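Local coordinates for HupZ (PDB 5ESC), which degrades heme in vitro and is a dimeric split-barrel protein of the pyridoxamine 5'-phosphate oxidase family, in the FMN-binding clan, at residues K7-V17 against I28-L36; G74-Q84 against V107-L118. All coordinates share one frame; numbering follows the deposited sequence.

Both contacts belong to one seven-stranded antiparallel sheet, curled as a split barrel, and their centres lie about 11 Å apart. Along the chain they come in series: contact 1 is the N-terminal helix 4-12 with the hairpin of strands 15-20 and 26-31 and the start of strand 35-38, and contact 2 joins the long strands 73-84 and 106-117. Strand 61-68 lies between the two pairs in the sheet, while strand 41-46 links 106-117 to 35-38. Contact 1 therefore includes both outermost strands of the order within this chain. Inside, Ile-10 packs on Phe-77 and Met-34 on Ile-110, giving the contacts a common core, and both also meet the second subunit of the dimer.

Contact 1: residues K7-V17 against I28-L36; sequences KDLINNQLAMV and IGPKRSMRL
Val-17 N donates to Gly-29 O at 2.8 Å, and Gly-29 N returns a bond to Val-17 O at 3.0 Å, making a hydrogen-bonded pair of the antiparallel hairpin. Next along, Met-16 faces Pro-30 in a non-hydrogen-bonded pair, where the proline's missing N-H costs this pairing nothing. Met-16 bends at chi2 (-73°) and again at chi3, laying its SD 3.8 Å from Pro-30 CB and swinging CE over the Gly-29 to Pro-30 peptide. Leu-14 runs alongside the same proline with CD2 and reaches Arg-32 CA with CD1. Leu-118 of the second subunit packs on Pro-30, and its Val-67 on Leu-14.

On the other face the small Ala-15 suits a tight spot, its CB only 3.4 Å from Met-34 CB. Met-34 then turns its CE to Val-17 CG2, at 3.6 Å, crossing it at about a right angle. Farther back, Ile-10 of the helix presses CD1 on Leu-36 CD1, at 3.9 Å. One water spans Ala-15 N and Lys-31 O; another accepts from Leu-36 N and only weakly reaches Asn-11 OD1. Apolar contacts thus join helix to strand, with water filling in between backbone atoms.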
loop_
_atom_site.group_PDB
_atom_site.type_symbol
_atom_site.label_atom_id
_atom_site.label_comp_id
_atom_site.label_asym_id
_atom_site.label_seq_id
_atom_site.Cartn_x
_atom_site.Cartn_y
_atom_site.Cartn_z
ATOM N N LYS A 7 -5.530 -9.789 14.530
ATOM C CA LYS A 7 -5.291 -11.134 13.938
ATOM C C LYS A 7 -6.300 -11.483 12.904
ATOM O O LYS A 7 -5.959 -12.151 11.924
ATOM C CB LYS A 7 -5.223 -12.273 14.972
ATOM C CG LYS A 7 -4.071 -12.118 15.923
ATOM C CD LYS A 7 -4.095 -13.210 16.986
ATOM C CE LYS A 7 -3.193 -12.896 18.192
ATOM N NZ LYS A 7 -3.502 -13.824 19.356
ATOM N N ASP A 8 -7.539 -11.007 13.081
ATOM C CA ASP A 8 -8.618 -11.341 12.153
ATOM C C ASP A 8 -8.388 -10.692 10.817
ATOM O O ASP A 8 -8.587 -11.331 9.805
ATOM C CB ASP A 8 -9.984 -10.869 12.663
ATOM C CG ASP A 8 -10.410 -11.552 13.951
ATOM O OD1 ASP A 8 -9.910 -12.667 14.302
ATOM O OD2 ASP A 8 -11.260 -10.910 14.609
ATOM N N LEU A 9 -8.022 -9.399 10.834
ATOM C CA LEU A 9 -7.647 -8.682 9.593
ATOM C C LEU A 9 -6.478 -9.275 8.887
ATOM O O LEU A 9 -6.536 -9.550 7.662
ATOM C CB LEU A 9 -7.350 -7.202 9.844
ATOM C CG LEU A 9 -8.626 -6.369 9.718
ATOM C CD1 LEU A 9 -9.316 -6.290 11.067
ATOM C CD2 LEU A 9 -8.336 -4.977 9.237
ATOM N N ILE A 10 -5.416 -9.504 9.668
ATOM C CA ILE A 10 -4.213 -10.133 9.141
ATOM C C ILE A 10 -4.593 -11.447 8.492
ATOM O O ILE A 10 -4.115 -11.776 7.395
ATOM C CB ILE A 10 -3.115 -10.379 10.259
ATOM C CG1 ILE A 10 -2.554 -9.032 10.764
ATOM C CG2 ILE A 10 -2.036 -11.258 9.685
ATOM C CD1 ILE A 10 -1.758 -9.037 12.045
ATOM N N ASN A 11 -5.445 -12.226 9.197
ATOM C CA ASN A 11 -5.883 -13.548 8.667
ATOM C C ASN A 11 -6.862 -13.406 7.509
ATOM O O ASN A 11 -6.953 -14.240 6.663
ATOM C CB ASN A 11 -6.532 -14.430 9.732
ATOM C CG ASN A 11 -5.543 -15.023 10.734
ATOM O OD1 ASN A 11 -4.338 -15.170 10.483
ATOM N ND2 ASN A 11 -6.077 -15.361 11.924
ATOM N N ASN A 12 -7.606 -12.331 7.485
ATOM C CA ASN A 12 -8.642 -12.176 6.447
ATOM C C ASN A 12 -8.393 -11.237 5.290
ATOM O O ASN A 12 -9.089 -11.368 4.293
ATOM C CB ASN A 12 -9.988 -11.901 7.123
ATOM C CG ASN A 12 -10.470 -13.116 7.860
ATOM O OD1 ASN A 12 -10.648 -14.136 7.239
ATOM N ND2 ASN A 12 -10.528 -13.063 9.173
ATOM N N GLN A 13 -7.403 -10.322 5.391
ATOM C CA GLN A 13 -7.179 -9.298 4.358
ATOM C C GLN A 13 -5.763 -9.464 3.760
ATOM O O GLN A 13 -4.908 -10.149 4.322
ATOM C CB GLN A 13 -7.382 -7.881 4.933
ATOM C CG GLN A 13 -8.695 -7.631 5.680
ATOM C CD GLN A 13 -9.913 -7.869 4.788
ATOM O OE1 GLN A 13 -9.814 -7.786 3.567
ATOM N NE2 GLN A 13 -11.023 -8.289 5.397
ATOM N N LEU A 14 -5.596 -8.911 2.573
ATOM C CA LEU A 14 -4.348 -8.846 1.859
ATOM C C LEU A 14 -3.387 -7.789 2.441
ATOM O O LEU A 14 -3.713 -6.561 2.490
ATOM C CB LEU A 14 -4.615 -8.461 0.410
ATOM C CG LEU A 14 -3.478 -8.540 -0.588
ATOM C CD1 LEU A 14 -2.812 -9.889 -0.404
ATOM C CD2 LEU A 14 -3.951 -8.406 -2.024
ATOM N N ALA A 15 -2.187 -8.236 2.763
ATOM C CA ALA A 15 -1.087 -7.341 3.225
ATOM C C ALA A 15 -0.660 -6.482 2.072
ATOM O O ALA A 15 -0.291 -6.999 1.009
ATOM C CB ALA A 15 0.078 -8.172 3.701
ATOM N N MET A 16 -0.794 -5.195 2.206
ATOM C CA MET A 16 -0.176 -4.296 1.248
ATOM C C MET A 16 1.091 -3.699 1.867
ATOM O O MET A 16 1.078 -3.106 3.029
ATOM C CB MET A 16 -1.183 -3.215 0.771
ATOM C CG MET A 16 -2.432 -3.822 0.146
ATOM S SD MET A 16 -2.102 -4.527 -1.478
ATOM C CE MET A 16 -0.960 -3.389 -2.222
ATOM N N VAL A 17 2.181 -3.782 1.115
ATOM C CA VAL A 17 3.530 -3.452 1.620
ATOM C C VAL A 17 4.146 -2.313 0.922
ATOM O O VAL A 17 4.262 -2.312 -0.301
ATOM C CB VAL A 17 4.491 -4.676 1.537
ATOM C CG1 VAL A 17 5.908 -4.264 1.992
ATOM C CG2 VAL A 17 3.872 -5.894 2.279
ATOM N N ILE A 28 5.015 0.015 -3.719
ATOM C CA ILE A 28 3.897 -0.589 -3.135
ATOM C C ILE A 28 3.616 -1.900 -3.848
ATOM O O ILE A 28 3.757 -1.960 -5.079
ATOM C CB ILE A 28 2.657 0.379 -3.165
ATOM C CG1 ILE A 28 1.625 -0.185 -2.201
ATOM C CG2 ILE A 28 2.099 0.607 -4.584
ATOM C CD1 ILE A 28 0.485 0.781 -1.901
ATOM N N GLY A 29 3.308 -2.938 -3.107
ATOM C CA GLY A 29 2.855 -4.177 -3.699
ATOM C C GLY A 29 2.214 -5.112 -2.661
ATOM O O GLY A 29 2.491 -4.960 -1.454
ATOM N N PRO A 30 1.350 -6.043 -3.104
ATOM C CA PRO A 30 0.677 -6.994 -2.235
ATOM C C PRO A 30 1.631 -8.174 -1.855
ATOM O O PRO A 30 2.502 -8.575 -2.657
ATOM C CB PRO A 30 -0.444 -7.541 -3.152
ATOM C CG PRO A 30 0.153 -7.470 -4.525
ATOM C CD PRO A 30 1.028 -6.273 -4.530
ATOM N N LYS A 31 1.469 -8.760 -0.662
ATOM C CA LYS A 31 2.198 -9.970 -0.290
ATOM C C LYS A 31 1.174 -10.896 0.316
ATOM O O LYS A 31 0.884 -10.836 1.549
ATOM C CB LYS A 31 3.390 -9.678 0.674
ATOM C CG LYS A 31 4.599 -8.911 0.115
ATOM C CD LYS A 31 5.267 -9.669 -1.036
ATOM C CE LYS A 31 6.413 -8.921 -1.697
ATOM N NZ LYS A 31 7.069 -9.926 -2.637
ATOM N N ARG A 32 0.619 -11.805 -0.475
ATOM C CA ARG A 32 -0.435 -12.602 0.055
ATOM C C ARG A 32 0.012 -13.634 1.109
ATOM O O ARG A 32 -0.817 -14.169 1.760
ATOM C CB ARG A 32 -1.199 -13.308 -1.070
ATOM C CG ARG A 32 -0.391 -14.222 -1.877
ATOM C CD ARG A 32 -1.303 -14.731 -3.017
ATOM N NE ARG A 32 -0.684 -15.899 -3.650
ATOM C CZ ARG A 32 -0.859 -17.177 -3.272
ATOM N NH1 ARG A 32 -1.690 -17.526 -2.268
ATOM N NH2 ARG A 32 -0.209 -18.131 -3.930
ATOM N N SER A 33 1.300 -13.953 1.216
ATOM C CA SER A 33 1.774 -14.953 2.197
ATOM C C SER A 33 2.173 -14.256 3.518
ATOM O O SER A 33 2.709 -14.895 4.406
ATOM C CB SER A 33 3.030 -15.625 1.734
ATOM O OG SER A 33 4.103 -14.733 1.426
ATOM N N MET A 34 1.956 -12.942 3.621
ATOM C CA MET A 34 2.373 -12.215 4.837
ATOM C C MET A 34 1.615 -12.812 6.049
ATOM O O MET A 34 0.374 -12.938 5.991
ATOM C CB MET A 34 2.085 -10.777 4.718
ATOM C CG MET A 34 2.654 -9.913 5.923
ATOM S SD MET A 34 4.435 -9.656 5.898
ATOM C CE MET A 34 4.721 -8.592 4.488
ATOM N N ARG A 35 2.292 -13.180 7.122
ATOM C CA ARG A 35 1.637 -13.798 8.277
ATOM C C ARG A 35 2.418 -13.597 9.545
ATOM O O ARG A 35 3.613 -13.380 9.483
ATOM C CB ARG A 35 1.543 -15.283 8.024
ATOM C CG ARG A 35 2.834 -16.014 7.699
ATOM C CD ARG A 35 2.537 -17.312 6.908
ATOM N NE ARG A 35 3.717 -18.135 6.685
ATOM C CZ ARG A 35 4.586 -18.024 5.700
ATOM N NH1 ARG A 35 5.629 -18.817 5.653
ATOM N NH2 ARG A 35 4.430 -17.129 4.730
ATOM N N LEU A 36 1.816 -13.789 10.682
ATOM C CA LEU A 36 2.492 -13.541 11.941
ATOM C C LEU A 36 3.355 -14.722 12.320
ATOM O O LEU A 36 2.953 -15.880 12.197
ATOM C CB LEU A 36 1.475 -13.268 13.077
ATOM C CG LEU A 36 0.820 -11.938 13.223
ATOM C CD1 LEU A 36 -0.363 -11.967 14.222
ATOM C CD2 LEU A 36 1.727 -10.728 13.485
HETATM O O HOH W 1 -1.770 -11.647 5.404
HETATM O O HOH W 2 -0.921 -14.540 10.799
HETATM O O HOH W 3 -1.864 -11.057 2.944
#

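Contact 2: residues G74-Q84 against V107-L118; sequences GYRFVGTAEIQ and VGIIHVERIFNL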
loop_
_atom_site.group_PDB
_atom_site.type_symbol
_atom_site.label_atom_id
_atom_site.label_comp_id
_atom_site.label_asym_id
_atom_site.label_seq_id
_atom_site.Cartn_x
_atom_site.Cartn_y
_atom_site.Cartn_z
ATOM N N GLY A 74 -8.859 -1.294 9.964
ATOM C CA GLY A 74 -7.542 -1.515 9.420
ATOM C C GLY A 74 -6.416 -1.109 10.310
ATOM O O GLY A 74 -6.609 -0.344 11.307
ATOM N N TYR A 75 -5.240 -1.638 9.994
ATOM C CA TYR A 75 -4.039 -1.342 10.780
ATOM C C TYR A 75 -2.862 -1.213 9.873
ATOM O O TYR A 75 -2.789 -1.884 8.813
ATOM C CB TYR A 75 -3.786 -2.463 11.773
ATOM C CG TYR A 75 -4.829 -2.571 12.862
ATOM C CD1 TYR A 75 -4.755 -1.779 14.040
ATOM C CD2 TYR A 75 -5.892 -3.455 12.711
ATOM C CE1 TYR A 75 -5.755 -1.874 15.009
ATOM C CE2 TYR A 75 -6.890 -3.561 13.658
ATOM C CZ TYR A 75 -6.809 -2.793 14.798
ATOM O OH TYR A 75 -7.807 -2.964 15.680
ATOM N N ARG A 76 -1.937 -0.395 10.303
ATOM C CA ARG A 76 -0.666 -0.173 9.616
ATOM C C ARG A 76 0.455 -0.607 10.607
ATOM O O ARG A 76 0.488 -0.108 11.758
ATOM C CB ARG A 76 -0.553 1.332 9.254
ATOM C CG ARG A 76 0.806 1.813 8.723
ATOM C CD ARG A 76 0.745 3.204 8.069
ATOM N NE ARG A 76 0.371 4.215 9.038
ATOM C CZ ARG A 76 1.215 5.021 9.661
ATOM N NH1 ARG A 76 2.512 5.025 9.382
ATOM N NH2 ARG A 76 0.755 5.876 10.561
ATOM N N PHE A 77 1.293 -1.558 10.194
ATOM C CA PHE A 77 2.422 -2.056 10.988
ATOM C C PHE A 77 3.714 -1.432 10.410
ATOM O O PHE A 77 4.076 -1.569 9.181
ATOM C CB PHE A 77 2.451 -3.575 10.949
ATOM C CG PHE A 77 1.210 -4.207 11.462
ATOM C CD1 PHE A 77 0.093 -4.315 10.675
ATOM C CD2 PHE A 77 1.115 -4.628 12.784
ATOM C CE1 PHE A 77 -1.106 -4.822 11.163
ATOM C CE2 PHE A 77 -0.059 -5.178 13.280
ATOM C CZ PHE A 77 -1.194 -5.263 12.461
ATOM N N VAL A 78 4.451 -0.750 11.247
ATOM C CA VAL A 78 5.668 -0.122 10.826
ATOM C C VAL A 78 6.858 -0.790 11.441
ATOM O O VAL A 78 6.833 -1.047 12.667
ATOM C CB VAL A 78 5.719 1.369 11.199
ATOM C CG1 VAL A 78 7.026 2.028 10.704
ATOM C CG2 VAL A 78 4.526 2.115 10.619
ATOM N N GLY A 79 7.936 -0.990 10.670
ATOM C CA GLY A 79 9.159 -1.548 11.294
ATOM C C GLY A 79 10.319 -1.662 10.360
ATOM O O GLY A 79 10.395 -0.879 9.363
ATOM N N THR A 80 11.234 -2.583 10.671
ATOM C CA THR A 80 12.403 -2.816 9.887
ATOM C C THR A 80 12.409 -4.298 9.470
ATOM O O THR A 80 11.985 -5.131 10.251
ATOM C CB THR A 80 13.698 -2.459 10.665
ATOM O OG1 THR A 80 14.791 -2.452 9.744
ATOM C CG2 THR A 80 14.038 -3.456 11.800
ATOM N N ALA A 81 12.846 -4.564 8.251
ATOM C CA ALA A 81 12.809 -5.875 7.640
ATOM C C ALA A 81 14.142 -6.382 7.171
ATOM O O ALA A 81 15.085 -5.573 6.950
ATOM C CB ALA A 81 11.800 -5.895 6.493
ATOM N N GLU A 82 14.259 -7.703 7.014
ATOM C CA GLU A 82 15.470 -8.316 6.517
ATOM C C GLU A 82 15.037 -9.472 5.673
ATOM O O GLU A 82 13.923 -9.971 5.825
ATOM C CB GLU A 82 16.373 -8.869 7.655
ATOM C CG GLU A 82 15.690 -9.517 8.831
ATOM C CD GLU A 82 16.667 -10.162 9.846
ATOM O OE1 GLU A 82 16.269 -10.274 11.049
ATOM O OE2 GLU A 82 17.835 -10.548 9.437
ATOM N N ILE A 83 15.941 -9.928 4.834
ATOM C CA ILE A 83 15.700 -11.056 3.956
ATOM C C ILE A 83 16.708 -12.140 4.391
ATOM O O ILE A 83 17.870 -11.808 4.626
ATOM C CB ILE A 83 15.957 -10.680 2.487
ATOM C CG1 ILE A 83 15.039 -9.585 2.056
ATOM C CG2 ILE A 83 15.822 -11.899 1.567
ATOM C CD1 ILE A 83 13.559 -9.991 1.875
ATOM N N GLN A 84 16.272 -13.400 4.556
ATOM C CA GLN A 84 17.121 -14.487 4.901
ATOM C C GLN A 84 16.918 -15.615 3.858
ATOM O O GLN A 84 15.805 -15.826 3.333
ATOM C CB GLN A 84 16.977 -14.990 6.319
ATOM C CG GLN A 84 17.403 -13.943 7.386
ATOM C CD GLN A 84 17.280 -14.445 8.791
ATOM O OE1 GLN A 84 16.970 -15.587 8.992
ATOM N NE2 GLN A 84 17.475 -13.587 9.760
ATOM N N VAL A 107 13.043 -15.713 2.655
ATOM C CA VAL A 107 11.969 -15.307 3.507
ATOM C C VAL A 107 12.190 -13.819 3.935
ATOM O O VAL A 107 13.323 -13.429 4.207
ATOM C CB VAL A 107 11.873 -16.256 4.769
ATOM C CG1 VAL A 107 13.153 -16.297 5.636
ATOM C CG2 VAL A 107 10.596 -15.971 5.573
ATOM N N GLY A 108 11.144 -13.029 3.948
ATOM C CA GLY A 108 11.177 -11.655 4.423
ATOM C C GLY A 108 10.747 -11.717 5.888
ATOM O O GLY A 108 9.786 -12.406 6.205
ATOM N N ILE A 109 11.396 -10.976 6.793
ATOM C CA ILE A 109 11.063 -11.073 8.187
ATOM C C ILE A 109 10.881 -9.624 8.639
ATOM O O ILE A 109 11.826 -8.838 8.401
ATOM C CB ILE A 109 12.194 -11.637 8.930
ATOM C CG1 ILE A 109 12.404 -13.112 8.602
ATOM C CG2 ILE A 109 11.888 -11.683 10.467
ATOM C CD1 ILE A 109 13.876 -13.311 8.486
ATOM N N ILE A 110 9.745 -9.262 9.213
ATOM C CA ILE A 110 9.464 -7.865 9.491
ATOM C C ILE A 110 9.432 -7.793 11.006
ATOM O O ILE A 110 8.605 -8.427 11.594
ATOM C CB ILE A 110 8.145 -7.417 8.917
ATOM C CG1 ILE A 110 8.139 -7.380 7.365
ATOM C CG2 ILE A 110 7.731 -6.022 9.309
ATOM C CD1 ILE A 110 8.178 -8.702 6.690
ATOM N N HIS A 111 10.264 -6.937 11.552
ATOM C CA HIS A 111 10.316 -6.634 12.998
ATOM C C HIS A 111 9.448 -5.415 13.260
ATOM O O HIS A 111 9.790 -4.294 12.903
ATOM C CB HIS A 111 11.760 -6.411 13.422
ATOM C CG HIS A 111 12.657 -7.561 13.082
ATOM N ND1 HIS A 111 12.644 -8.739 13.779
ATOM C CD2 HIS A 111 13.573 -7.727 12.100
ATOM C CE1 HIS A 111 13.518 -9.572 13.264
ATOM N NE2 HIS A 111 14.087 -8.993 12.235
ATOM N N VAL A 112 8.302 -5.662 13.838
ATOM C CA VAL A 112 7.327 -4.659 14.052
ATOM C C VAL A 112 7.746 -3.707 15.188
ATOM O O VAL A 112 8.104 -4.146 16.284
ATOM C CB VAL A 112 5.950 -5.253 14.312
ATOM C CG1 VAL A 112 4.978 -4.160 14.761
ATOM C CG2 VAL A 112 5.429 -5.910 13.068
ATOM N N GLU A 113 7.753 -2.411 14.900
ATOM C CA GLU A 113 8.139 -1.357 15.893
ATOM C C GLU A 113 6.984 -0.531 16.390
ATOM O O GLU A 113 6.948 -0.159 17.559
ATOM C CB GLU A 113 9.210 -0.412 15.300
ATOM C CG GLU A 113 10.529 -1.138 15.044
ATOM C CD GLU A 113 11.582 -0.324 14.267
ATOM O OE1 GLU A 113 11.368 0.783 13.725
ATOM O OE2 GLU A 113 12.696 -0.818 14.198
ATOM N N ARG A 114 6.061 -0.217 15.508
ATOM C CA ARG A 114 4.824 0.467 15.870
ATOM C C ARG A 114 3.647 0.034 15.057
ATOM O O ARG A 114 3.814 -0.506 13.938
ATOM C CB ARG A 114 4.973 1.960 15.812
ATOM C CG ARG A 114 6.090 2.479 15.023
ATOM C CD ARG A 114 6.869 3.603 15.673
ATOM N NE ARG A 114 7.240 4.467 14.557
ATOM C CZ ARG A 114 8.206 4.230 13.651
ATOM N NH1 ARG A 114 8.992 3.145 13.720
ATOM N NH2 ARG A 114 8.388 5.114 12.662
ATOM N N ILE A 115 2.469 0.211 15.637
ATOM C CA ILE A 115 1.203 -0.156 15.050
ATOM C C ILE A 115 0.246 1.061 15.127
ATOM O O ILE A 115 0.248 1.817 16.124
ATOM C CB ILE A 115 0.588 -1.363 15.721
ATOM C CG1 ILE A 115 1.597 -2.526 15.795
ATOM C CG2 ILE A 115 -0.741 -1.700 15.010
ATOM C CD1 ILE A 115 1.186 -3.654 16.736
ATOM N N PHE A 116 -0.484 1.297 14.032
ATOM C CA PHE A 116 -1.446 2.456 13.908
ATOM C C PHE A 116 -2.762 1.921 13.440
ATOM O O PHE A 116 -2.803 1.015 12.621
ATOM C CB PHE A 116 -0.944 3.528 12.942
ATOM C CG PHE A 116 0.356 4.156 13.376
ATOM C CD1 PHE A 116 0.375 5.153 14.366
ATOM C CD2 PHE A 116 1.553 3.737 12.862
ATOM C CE1 PHE A 116 1.581 5.729 14.778
ATOM C CE2 PHE A 116 2.764 4.310 13.264
ATOM C CZ PHE A 116 2.791 5.305 14.217
ATOM N N ASN A 117 -3.834 2.407 14.048
ATOM C CA ASN A 117 -5.167 1.963 13.730
ATOM C C ASN A 117 -5.512 2.825 12.529
ATOM O O ASN A 117 -5.218 4.003 12.562
ATOM C CB ASN A 117 -6.125 2.219 14.936
ATOM C CG ASN A 117 -7.386 1.308 14.936
ATOM O OD1 ASN A 117 -8.122 1.217 13.930
ATOM N ND2 ASN A 117 -7.660 0.672 16.095
ATOM N N LEU A 118 -6.077 2.252 11.463
ATOM C CA LEU A 118 -6.570 3.075 10.338
ATOM C C LEU A 118 -8.093 3.294 10.477
ATOM O O LEU A 118 -8.718 3.737 9.529
ATOM C CB LEU A 118 -6.257 2.466 8.970
ATOM C CG LEU A 118 -4.819 2.099 8.659
ATOM C CD1 LEU A 118 -4.843 1.153 7.476
ATOM C CD2 LEU A 118 -3.887 3.278 8.390
HETATM O O HOH W 4 -9.253 -0.455 12.566
#
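Arg-76 runs out extended as far as CD and then bends at chi3 (64°), which brings its guanidinium parallel to one face of the Phe-116 ring but offset toward its rim, the two planes only 4° apart. The pair lies on an antiparallel ladder of the split barrel, formed by two long strands and interrupted by a classic beta bulge. Arg-76 NH2 comes within 3.2 Å of Phe-116 CD2, and Val-78 CG2 meets the same ring at its edge. A flat cation suits a flat ring here, and NH1, the other amino group, forms a salt bridge with Glu-63 on the neighbouring strand.

At the bulge Val-78 O accepts from both Glu-113 N at 2.8 Å and Arg-114 N at 3.1 Å, so one residue faces two and the register moves by one. Beyond it the strands close in on Gly-79, whose bare CA sits 3.2 Å from His-111 O. The two residues facing Val-78 fold together at the surface: Glu-113 and Arg-114 form a salt bridge, and Val-78 CG1 covers one face of the Arg-114 guanidinium.

Past the bulge, Glu-82 starts from a cramped chi1 of 38° and then runs straight, reaching diagonally across the ladder. His-111 NE2 donates to Glu-82 OE1 at 2.8 Å, in the imidazole plane and onto the anti lone pair. Gln-84 NE2 meets Glu-82 OE2 at 3.1 Å from above the carboxylate plane, so both oxygens are held, while Ile-109 CD1 lies against CG and the amide carbon CD of Gln-84.

On the opposite face Phe-77 and Ile-115 lie side by side, Phe-77 CD2 at 3.7 Å from Ile-115 CG1, and Phe-42 meets the Phe-77 ring edge-to-face. At the far end Leu-118 N bonds to Gly-74 O at 2.7 Å, coming in from above the carbonyl plane.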